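Local structure of Box C/D snoRNA protein 1 (Saccharomyces cerevisiae, 6THL) at residues G14-L20 with K156-E162; S44-C50 with F163-A169; K122-T127 with K140-I146. The protein is needed for box C/D snoRNAs to accumulate, acting in snoRNA processing, transport to the nucleolus and ribosome biogenesis, and interacts with the histone chaperone Rtt106. Residues are numbered along the deposited sequence.

Interaction 1. Residues G14-L20 with K156-E162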
loop_
_atom_site.group_PDB
_atom_site.type_symbol
_atom_site.label_atom_id
_atom_site.label_comp_id
_atom_site.label_asym_id
_atom_site.label_seq_id
_atom_site.Cartn_x
_atom_site.Cartn_y
_atom_site.Cartn_z
ATOM N N GLY B 14 -29.139 11.891 -8.694
ATOM C CA GLY B 14 -29.883 10.657 -8.942
ATOM C C GLY B 14 -29.195 9.447 -8.370
ATOM O O GLY B 14 -29.839 8.564 -7.805
ATOM N N VAL B 15 -27.874 9.413 -8.496
ATOM C CA VAL B 15 -27.100 8.253 -8.101
ATOM C C VAL B 15 -27.126 8.046 -6.613
ATOM O O VAL B 15 -26.892 9.003 -5.835
ATOM C CB VAL B 15 -25.633 8.384 -8.502
ATOM C CG1 VAL B 15 -24.831 7.253 -7.882
ATOM C CG2 VAL B 15 -25.517 8.354 -10.015
ATOM N N ASN B 16 -27.389 6.794 -6.234
ATOM C CA ASN B 16 -27.426 6.439 -4.832
ATOM C C ASN B 16 -26.035 6.031 -4.328
ATOM O O ASN B 16 -25.578 4.918 -4.641
ATOM C CB ASN B 16 -28.428 5.323 -4.592
ATOM C CG ASN B 16 -28.384 4.823 -3.166
ATOM O OD1 ASN B 16 -28.812 5.500 -2.224
ATOM N ND2 ASN B 16 -27.854 3.635 -2.996
ATOM N N CYS B 17 -25.374 6.910 -3.543
ATOM C CA CYS B 17 -23.925 6.725 -3.190
ATOM C C CYS B 17 -23.666 6.234 -1.789
ATOM O O CYS B 17 -23.926 6.943 -0.846
ATOM C CB CYS B 17 -23.133 8.005 -3.417
ATOM S SG CYS B 17 -23.496 8.639 -5.038
ATOM N N LEU B 18 -23.139 5.028 -1.642
ATOM C CA LEU B 18 -22.791 4.536 -0.305
ATOM C C LEU B 18 -21.443 5.100 0.111
ATOM O O LEU B 18 -20.458 5.055 -0.632
ATOM C CB LEU B 18 -22.774 3.010 -0.227
ATOM C CG LEU B 18 -24.090 2.373 -0.620
ATOM C CD1 LEU B 18 -24.018 0.856 -0.529
ATOM C CD2 LEU B 18 -25.167 2.933 0.272
ATOM N N MET B 19 -21.443 5.640 1.318
ATOM C CA MET B 19 -20.330 6.381 1.832
ATOM C C MET B 19 -19.706 5.562 2.957
ATOM O O MET B 19 -20.373 5.128 3.899
ATOM C CB MET B 19 -20.810 7.765 2.287
ATOM C CG MET B 19 -21.332 8.589 1.113
ATOM S SD MET B 19 -19.973 9.179 0.063
ATOM C CE MET B 19 -20.639 8.848 -1.549
ATOM N N LEU B 20 -18.413 5.326 2.826
ATOM C CA LEU B 20 -17.687 4.562 3.793
ATOM C C LEU B 20 -17.218 5.519 4.882
ATOM O O LEU B 20 -17.135 6.741 4.648
ATOM C CB LEU B 20 -16.535 3.898 3.050
ATOM C CG LEU B 20 -16.999 2.878 1.979
ATOM C CD1 LEU B 20 -15.825 2.299 1.191
ATOM C CD2 LEU B 20 -17.839 1.737 2.587
ATOM N N LYS B 156 -27.763 7.071 -13.334
ATOM C CA LYS B 156 -28.854 7.777 -12.638
ATOM C C LYS B 156 -29.582 6.985 -11.548
ATOM O O LYS B 156 -29.642 7.429 -10.398
ATOM C CB LYS B 156 -29.868 8.357 -13.610
ATOM C CG LYS B 156 -30.860 9.302 -12.944
ATOM C CD LYS B 156 -31.899 9.768 -13.952
ATOM C CE LYS B 156 -32.875 10.784 -13.377
ATOM N NZ LYS B 156 -33.878 11.187 -14.401
ATOM N N ASN B 157 -30.139 5.831 -11.876
ATOM C CA ASN B 157 -30.890 5.085 -10.866
ATOM C C ASN B 157 -30.084 3.846 -10.508
ATOM O O ASN B 157 -30.575 2.738 -10.624
ATOM C CB ASN B 157 -32.284 4.745 -11.431
ATOM C CG ASN B 157 -33.359 4.624 -10.355
ATOM O OD1 ASN B 157 -33.449 5.446 -9.446
ATOM N ND2 ASN B 157 -34.210 3.613 -10.487
ATOM N N THR B 158 -28.815 4.034 -10.142
ATOM C CA THR B 158 -27.944 2.931 -9.694
ATOM C C THR B 158 -27.501 3.166 -8.279
ATOM O O THR B 158 -27.857 4.149 -7.625
ATOM C CB THR B 158 -26.623 2.812 -10.492
ATOM O OG1 THR B 158 -26.037 4.113 -10.637
ATOM C CG2 THR B 158 -26.821 2.143 -11.857
ATOM N N THR B 159 -26.674 2.255 -7.812
ATOM C CA THR B 159 -25.912 2.503 -6.610
ATOM C C THR B 159 -24.419 2.332 -6.869
ATOM O O THR B 159 -24.012 1.442 -7.656
ATOM C CB THR B 159 -26.447 1.613 -5.479
ATOM O OG1 THR B 159 -27.741 2.109 -5.112
ATOM C CG2 THR B 159 -25.514 1.592 -4.237
ATOM N N VAL B 160 -23.611 3.219 -6.253
ATOM C CA VAL B 160 -22.155 3.026 -6.237
ATOM C C VAL B 160 -21.628 2.967 -4.845
ATOM O O VAL B 160 -22.230 3.477 -3.920
ATOM C CB VAL B 160 -21.406 4.114 -6.989
ATOM C CG1 VAL B 160 -21.599 3.928 -8.493
ATOM C CG2 VAL B 160 -21.841 5.495 -6.513
ATOM N N ILE B 161 -20.506 2.300 -4.675
ATOM C CA ILE B 161 -19.788 2.433 -3.426
ATOM C C ILE B 161 -18.844 3.604 -3.630
ATOM O O ILE B 161 -17.804 3.518 -4.326
ATOM C CB ILE B 161 -19.061 1.161 -3.030
ATOM C CG1 ILE B 161 -20.102 0.187 -2.498
ATOM C CG2 ILE B 161 -18.065 1.475 -1.920
ATOM C CD1 ILE B 161 -19.645 -1.234 -2.457
ATOM N N GLU B 162 -19.282 4.727 -3.076
ATOM C CA GLU B 162 -18.579 6.004 -3.178
ATOM C C GLU B 162 -18.623 6.597 -4.595
ATOM O O GLU B 162 -18.747 7.822 -4.779
ATOM C CB GLU B 162 -17.119 5.889 -2.670
ATOM C CG GLU B 162 -16.972 5.482 -1.209
ATOM C CD GLU B 162 -16.958 6.637 -0.234
ATOM O OE1 GLU B 162 -17.190 6.383 0.967
ATOM O OE2 GLU B 162 -16.698 7.783 -0.637
#
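Two short parallel strands, 15-18 and 159-161, are laced together by backbone hydrogen bonds: Asn16 N to Thr158 O (3.0 Å), Val160 N to Asn16 O (3.1 Å) and Leu18 N to Val160 O (2.9 Å). Glu162 ends the ladder: its N makes a weak bond to Leu18 O (2.7 Å), and its carboxylate folds back so that OE1 accepts a very short bond from Leu20 N (2.5 Å), while OE2 is held by Asn30. Side-chain pairing adds Asn16 ND2 to Thr159 OG1 (2.6 Å), on the face shared with Leu18 and Ile161. On the Cys17 and Val160 face, Val160 CG2 touches Val15 CG1 (3.7 Å) and Cys17 SG (3.8 Å). Leu20 CD1 packs against Ile161 CG2 (3.9 Å). The pairing ties the N-terminal part of the chain to a strand some 140 residues on. Strand 15-18 is the middle of a three-stranded mixed sheet, with antiparallel strand 11-12 beyond it; Val15 and Cys17 lean on Trp43 of strand 40-49, Leu20 and Glu162 on Arg26 of helix 25-29.

Interaction 2. Residues S44-C50 with F163-A169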
loop_
_atom_site.group_PDB
_atom_site.type_symbol
_atom_site.label_atom_id
_atom_site.label_comp_id
_atom_site.label_asym_id
_atom_site.label_seq_id
_atom_site.Cartn_x
_atom_site.Cartn_y
_atom_site.Cartn_z
ATOM N N SER B 44 -15.138 10.818 -9.844
ATOM C CA SER B 44 -14.038 9.911 -9.851
ATOM C C SER B 44 -14.632 8.561 -10.318
ATOM O O SER B 44 -15.701 8.150 -9.843
ATOM C CB SER B 44 -13.427 9.850 -8.446
ATOM O OG SER B 44 -13.546 11.124 -7.813
ATOM N N VAL B 45 -13.996 7.892 -11.268
ATOM C CA VAL B 45 -14.348 6.509 -11.497
ATOM C C VAL B 45 -13.111 5.628 -11.252
ATOM O O VAL B 45 -11.973 6.063 -11.443
ATOM C CB VAL B 45 -14.998 6.254 -12.899
ATOM C CG1 VAL B 45 -16.051 7.299 -13.234
ATOM C CG2 VAL B 45 -13.967 6.189 -14.000
ATOM N N GLU B 46 -13.348 4.388 -10.823
ATOM C CA GLU B 46 -12.281 3.387 -10.725
ATOM C C GLU B 46 -12.236 2.461 -11.970
ATOM O O GLU B 46 -13.082 1.586 -12.173
ATOM C CB GLU B 46 -12.431 2.566 -9.435
ATOM C CG GLU B 46 -11.385 1.474 -9.338
ATOM C CD GLU B 46 -11.589 0.582 -8.160
ATOM O OE1 GLU B 46 -10.611 -0.112 -7.832
ATOM O OE2 GLU B 46 -12.696 0.579 -7.566
ATOM N N TRP B 47 -11.241 2.669 -12.809
ATOM C CA TRP B 47 -11.085 1.850 -13.988
ATOM C C TRP B 47 -10.396 0.573 -13.569
ATOM O O TRP B 47 -9.402 0.613 -12.875
ATOM C CB TRP B 47 -10.255 2.574 -15.053
ATOM C CG TRP B 47 -10.940 3.750 -15.597
ATOM C CD1 TRP B 47 -10.745 5.039 -15.252
ATOM C CD2 TRP B 47 -11.972 3.745 -16.581
ATOM N NE1 TRP B 47 -11.593 5.853 -15.969
ATOM C CE2 TRP B 47 -12.355 5.073 -16.790
ATOM C CE3 TRP B 47 -12.609 2.734 -17.311
ATOM C CZ2 TRP B 47 -13.334 5.427 -17.701
ATOM C CZ3 TRP B 47 -13.604 3.088 -18.216
ATOM C CH2 TRP B 47 -13.950 4.420 -18.404
ATOM N N ILE B 48 -10.950 -0.561 -13.965
ATOM C CA ILE B 48 -10.276 -1.841 -13.808
ATOM C C ILE B 48 -10.242 -2.518 -15.171
ATOM O O ILE B 48 -11.279 -2.924 -15.697
ATOM C CB ILE B 48 -11.006 -2.745 -12.808
ATOM C CG1 ILE B 48 -10.898 -2.173 -11.390
ATOM C CG2 ILE B 48 -10.414 -4.136 -12.846
ATOM C CD1 ILE B 48 -11.923 -2.711 -10.432
ATOM N N LEU B 49 -9.040 -2.620 -15.733
ATOM C CA LEU B 49 -8.807 -3.222 -17.040
ATOM C C LEU B 49 -8.472 -4.680 -16.865
ATOM O O LEU B 49 -7.511 -5.010 -16.155
ATOM C CB LEU B 49 -7.633 -2.519 -17.731
ATOM C CG LEU B 49 -7.797 -1.001 -17.861
ATOM C CD1 LEU B 49 -6.779 -0.467 -18.847
ATOM C CD2 LEU B 49 -9.181 -0.569 -18.299
ATOM N N CYS B 50 -9.271 -5.543 -17.495
ATOM C CA CYS B 50 -9.017 -6.986 -17.497
ATOM C C CYS B 50 -8.425 -7.396 -18.841
ATOM O O CYS B 50 -9.090 -7.327 -19.896
ATOM C CB CYS B 50 -10.279 -7.779 -17.206
ATOM S SG CYS B 50 -11.385 -7.034 -15.988
ATOM N N PHE B 163 -18.506 5.745 -5.593
ATOM C CA PHE B 163 -18.236 6.213 -6.935
ATOM C C PHE B 163 -18.031 4.981 -7.791
ATOM O O PHE B 163 -17.456 3.974 -7.333
ATOM C CB PHE B 163 -17.003 7.185 -7.031
ATOM C CG PHE B 163 -15.638 6.537 -6.767
ATOM C CD1 PHE B 163 -14.840 6.136 -7.794
ATOM C CD2 PHE B 163 -15.161 6.368 -5.479
ATOM C CE1 PHE B 163 -13.605 5.557 -7.554
ATOM C CE2 PHE B 163 -13.933 5.784 -5.229
ATOM C CZ PHE B 163 -13.147 5.391 -6.268
ATOM N N PRO B 164 -18.495 5.056 -9.033
ATOM C CA PRO B 164 -18.458 3.921 -9.936
ATOM C C PRO B 164 -17.108 3.226 -10.015
ATOM O O PRO B 164 -16.059 3.873 -10.013
ATOM C CB PRO B 164 -18.786 4.548 -11.301
ATOM C CG PRO B 164 -18.554 6.014 -11.128
ATOM C CD PRO B 164 -18.935 6.286 -9.715
ATOM N N THR B 165 -17.163 1.908 -10.073
ATOM C CA THR B 165 -16.039 1.104 -10.493
ATOM C C THR B 165 -16.459 0.558 -11.876
ATOM O O THR B 165 -17.646 0.294 -12.089
ATOM C CB THR B 165 -15.805 -0.014 -9.463
ATOM O OG1 THR B 165 -15.625 0.571 -8.155
ATOM C CG2 THR B 165 -14.627 -0.874 -9.838
ATOM N N ILE B 166 -15.528 0.432 -12.822
ATOM C CA ILE B 166 -15.892 0.122 -14.195
ATOM C C ILE B 166 -14.894 -0.813 -14.816
ATOM O O ILE B 166 -13.764 -0.414 -15.093
ATOM C CB ILE B 166 -15.943 1.363 -15.116
ATOM C CG1 ILE B 166 -16.789 2.505 -14.536
ATOM C CG2 ILE B 166 -16.470 0.958 -16.494
ATOM C CD1 ILE B 166 -18.273 2.249 -14.541
ATOM N N PHE B 167 -15.347 -2.045 -15.059
ATOM C CA PHE B 167 -14.538 -3.144 -15.560
ATOM C C PHE B 167 -14.542 -3.106 -17.070
ATOM O O PHE B 167 -15.565 -2.758 -17.694
ATOM C CB PHE B 167 -15.114 -4.507 -15.141
ATOM C CG PHE B 167 -15.043 -4.786 -13.672
ATOM C CD1 PHE B 167 -16.059 -4.367 -12.832
ATOM C CD2 PHE B 167 -13.985 -5.513 -13.143
ATOM C CE1 PHE B 167 -16.019 -4.624 -11.481
ATOM C CE2 PHE B 167 -13.936 -5.755 -11.780
ATOM C CZ PHE B 167 -14.963 -5.302 -10.943
ATOM N N VAL B 168 -13.403 -3.513 -17.633
ATOM C CA VAL B 168 -13.126 -3.464 -19.047
ATOM C C VAL B 168 -12.507 -4.817 -19.412
ATOM O O VAL B 168 -11.611 -5.304 -18.733
ATOM C CB VAL B 168 -12.177 -2.279 -19.387
ATOM C CG1 VAL B 168 -11.960 -2.153 -20.886
ATOM C CG2 VAL B 168 -12.759 -0.967 -18.928
ATOM N N ALA B 169 -13.008 -5.448 -20.462
ATOM C CA ALA B 169 -12.461 -6.723 -20.910
ATOM C C ALA B 169 -13.007 -7.068 -22.293
ATOM O O ALA B 169 -14.106 -6.620 -22.672
ATOM C CB ALA B 169 -12.824 -7.807 -19.928
#
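Phe163 lies just ahead of the strand, its ring against Ser44 to Glu46: Ser44 CB sits over one face, Val45 C and Glu46 N are at the edge, and Arg26 makes a cation-pi contact. Pro164 then starts the parallel ladder, its O accepting from Glu46 N (2.9 Å), while its CG meets Val45 CG1 (3.5 Å). At Thr165, OG1 donates to Glu46 OE2 (3.0 Å), an oxygen also salt-bridged to Arg26, and CG2 presses on Ile48 CD1 (3.3 Å). Ile166 bonds in both directions, N to Glu46 O (2.8 Å) and O from Ile48 N (3.0 Å); its CG2 lies 4.0 Å from Trp47 CZ3. The ring of Phe167 falls on the opposite face, with CD2 3.8 Å from Ile48 CG2 and Cys50 SG at its edge. Val168 repeats the two-way pattern, N to Ile48 O (2.9 Å) and O from Cys50 N (2.7 Å), and its CG2 meets the edge of the Trp47 indole. This is a regular parallel strand pair in the buried centre of the mixed sheet of the BCD1 domain, where strand 40-49 also pairs antiparallel with 62-70 and 165-169 with 122-126.

Interaction 3. Residues K122-T127 with K140-I146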
loop_
_atom_site.group_PDB
_atom_site.type_symbol
_atom_site.label_atom_id
_atom_site.label_comp_id
_atom_site.label_asym_id
_atom_site.label_seq_id
_atom_site.Cartn_x
_atom_site.Cartn_y
_atom_site.Cartn_z
ATOM N N LYS B 122 -16.233 -4.547 -23.914
ATOM C CA LYS B 122 -17.436 -4.357 -23.153
ATOM C C LYS B 122 -17.080 -3.664 -21.808
ATOM O O LYS B 122 -15.944 -3.743 -21.311
ATOM C CB LYS B 122 -18.134 -5.691 -22.941
ATOM C CG LYS B 122 -18.543 -6.422 -24.219
ATOM C CD LYS B 122 -18.857 -7.900 -23.923
ATOM C CE LYS B 122 -18.611 -8.843 -25.096
ATOM N NZ LYS B 122 -19.703 -8.788 -26.101
ATOM N N PHE B 123 -18.061 -2.970 -21.240
ATOM C CA PHE B 123 -17.859 -2.203 -20.042
ATOM C C PHE B 123 -18.914 -2.611 -19.068
ATOM O O PHE B 123 -20.105 -2.544 -19.355
ATOM C CB PHE B 123 -17.932 -0.711 -20.343
ATOM C CG PHE B 123 -16.749 -0.223 -21.107
ATOM C CD1 PHE B 123 -15.755 0.499 -20.491
ATOM C CD2 PHE B 123 -16.587 -0.559 -22.438
ATOM C CE1 PHE B 123 -14.642 0.925 -21.192
ATOM C CE2 PHE B 123 -15.473 -0.142 -23.142
ATOM C CZ PHE B 123 -14.498 0.599 -22.513
ATOM N N TYR B 124 -18.459 -3.040 -17.905
ATOM C CA TYR B 124 -19.336 -3.523 -16.887
ATOM C C TYR B 124 -19.116 -2.663 -15.649
ATOM O O TYR B 124 -17.990 -2.486 -15.259
ATOM C CB TYR B 124 -18.930 -4.957 -16.589
ATOM C CG TYR B 124 -18.895 -5.897 -17.782
ATOM C CD1 TYR B 124 -19.950 -6.778 -18.033
ATOM C CD2 TYR B 124 -17.801 -5.934 -18.640
ATOM C CE1 TYR B 124 -19.924 -7.657 -19.111
ATOM C CE2 TYR B 124 -17.766 -6.816 -19.723
ATOM C CZ TYR B 124 -18.838 -7.670 -19.955
ATOM O OH TYR B 124 -18.832 -8.542 -21.022
ATOM N N THR B 125 -20.168 -2.101 -15.056
ATOM C CA THR B 125 -20.100 -1.593 -13.680
ATOM C C THR B 125 -20.722 -2.695 -12.829
ATOM O O THR B 125 -21.163 -3.731 -13.349
ATOM C CB THR B 125 -20.842 -0.236 -13.487
ATOM O OG1 THR B 125 -20.423 0.397 -12.270
ATOM C CG2 THR B 125 -22.347 -0.409 -13.438
ATOM N N LYS B 126 -20.776 -2.491 -11.525
ATOM C CA LYS B 126 -21.259 -3.533 -10.654
ATOM C C LYS B 126 -22.600 -3.103 -10.105
ATOM O O LYS B 126 -22.933 -1.913 -10.161
ATOM C CB LYS B 126 -20.203 -3.840 -9.586
ATOM C CG LYS B 126 -20.204 -2.935 -8.383
ATOM C CD LYS B 126 -18.790 -2.720 -7.852
ATOM C CE LYS B 126 -18.193 -3.954 -7.231
ATOM N NZ LYS B 126 -16.903 -3.663 -6.529
ATOM N N THR B 127 -23.391 -4.054 -9.605
ATOM C CA THR B 127 -24.830 -3.794 -9.346
ATOM C C THR B 127 -25.217 -4.200 -7.951
ATOM O O THR B 127 -24.646 -5.114 -7.399
ATOM C CB THR B 127 -25.730 -4.505 -10.394
ATOM O OG1 THR B 127 -26.907 -3.742 -10.623
ATOM C CG2 THR B 127 -26.112 -5.969 -10.002
ATOM N N LYS B 140 -21.684 -8.940 -8.601
ATOM C CA LYS B 140 -22.707 -9.055 -9.605
ATOM C C LYS B 140 -22.494 -7.877 -10.502
ATOM O O LYS B 140 -22.585 -6.739 -10.050
ATOM C CB LYS B 140 -24.121 -8.935 -8.989
ATOM C CG LYS B 140 -24.523 -9.988 -7.958
ATOM C CD LYS B 140 -24.390 -11.392 -8.480
ATOM C CE LYS B 140 -24.749 -12.361 -7.384
ATOM N NZ LYS B 140 -23.934 -13.598 -7.518
ATOM N N LEU B 141 -22.242 -8.137 -11.774
ATOM C CA LEU B 141 -21.992 -7.058 -12.721
ATOM C C LEU B 141 -23.133 -6.947 -13.722
ATOM O O LEU B 141 -23.824 -7.938 -14.000
ATOM C CB LEU B 141 -20.652 -7.274 -13.431
ATOM C CG LEU B 141 -19.515 -7.576 -12.435
ATOM C CD1 LEU B 141 -18.244 -7.915 -13.196
ATOM C CD2 LEU B 141 -19.278 -6.423 -11.449
ATOM N N VAL B 142 -23.350 -5.716 -14.200
ATOM C CA VAL B 142 -24.177 -5.418 -15.383
ATOM C C VAL B 142 -23.308 -4.694 -16.415
ATOM O O VAL B 142 -22.720 -3.643 -16.149
ATOM C CB VAL B 142 -25.434 -4.564 -15.083
ATOM C CG1 VAL B 142 -26.547 -5.421 -14.497
ATOM C CG2 VAL B 142 -25.129 -3.388 -14.160
ATOM N N GLU B 143 -23.174 -5.322 -17.575
ATOM C CA GLU B 143 -22.718 -4.665 -18.800
ATOM C C GLU B 143 -23.462 -3.360 -19.041
ATOM O O GLU B 143 -24.654 -3.291 -18.790
ATOM C CB GLU B 143 -22.999 -5.605 -19.954
ATOM C CG GLU B 143 -22.876 -4.998 -21.327
ATOM C CD GLU B 143 -22.448 -6.040 -22.312
ATOM O OE1 GLU B 143 -22.706 -7.236 -22.031
ATOM O OE2 GLU B 143 -21.840 -5.661 -23.325
ATOM N N LEU B 144 -22.785 -2.317 -19.506
ATOM C CA LEU B 144 -23.525 -1.102 -19.812
ATOM C C LEU B 144 -23.168 -0.493 -21.148
ATOM O O LEU B 144 -22.084 -0.715 -21.687
ATOM C CB LEU B 144 -23.500 -0.091 -18.670
ATOM C CG LEU B 144 -22.182 0.095 -17.972
ATOM C CD1 LEU B 144 -21.216 0.723 -18.948
ATOM C CD2 LEU B 144 -22.383 0.960 -16.740
ATOM N N ALA B 145 -24.146 0.259 -21.662
ATOM C CA ALA B 145 -24.231 0.634 -23.066
ATOM C C ALA B 145 -23.591 1.980 -23.171
ATOM O O ALA B 145 -24.249 3.002 -23.095
ATOM C CB ALA B 145 -25.692 0.676 -23.503
ATOM N N ILE B 146 -22.278 1.970 -23.317
ATOM C CA ILE B 146 -21.489 3.160 -23.063
ATOM C C ILE B 146 -21.705 4.210 -24.139
ATOM O O ILE B 146 -21.617 5.402 -23.857
ATOM C CB ILE B 146 -19.997 2.818 -22.928
ATOM C CG1 ILE B 146 -19.329 2.644 -24.306
ATOM C CG2 ILE B 146 -19.833 1.569 -22.065
ATOM C CD1 ILE B 146 -17.911 2.108 -24.237
#
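The strands of this antiparallel pair are strongly twisted across each other, with 139° between their N-to-C directions, and the CA atoms come unusually close at the non-hydrogen-bonded pairs: 4.0 Å from Tyr124 CA to Glu143 CA and 4.2 Å from Lys126 CA to Leu141 CA. Between these, Thr125 and Val142 form a lopsided hydrogen-bonded pair, Val142 N to Thr125 O at 3.1 Å being sound and Thr125 N to Val142 O at 3.2 Å weak. Outer bonds run from Leu144 N to Phe123 O (2.7 Å) and from Thr127 N to Lys140 O (2.8 Å). Past Leu144 an inverse gamma turn centred on Ala145 brings Ile146 back to Phe123: Ile146 CD1 lies over one face of the ring and CG2 is 3.4 Å from Phe123 CB. Leu144 CD2 is 3.6 Å from Thr125 CG2. Near the other end, Leu141 CD2 packs on Lys126 CB (3.3 Å), while the Lys126 amine reaches Asp137 and that of Lys140 reaches Glu180. The connection is only partly modelled (130-134 are missing); the two strands, consecutive in the chain, make a twisted beta hairpin with a long loop, flanked by strand 165-169 beside 122-126 and strand 180-181 beside 140-143.

In the fold
Interactions 2 and 3 share one mixed sheet, their centres 10 Å apart. Strand 165-169 carries the join: Phe167 N probably bonds to Tyr124 O (2.7 Å) and Thr125 OG1 to Thr165 O (2.8 Å), while Val168 CG2 packs on Phe123 CE1 (3.5 Å). Interaction 1 belongs to a separate small sheet, its centre 15 Å from each of the others; the short run between strands 159-161 and 165-169, turning at Glu162 with its positive phi, carries the chain between sheets. Interactions 1 and 3 approach to about 4 Å between nearest atoms without touching. The Rtt106 chain packs against Leu20 and Ile161 of interaction 1, and an acidic side chain of it makes a long, weak ion pair with Lys126.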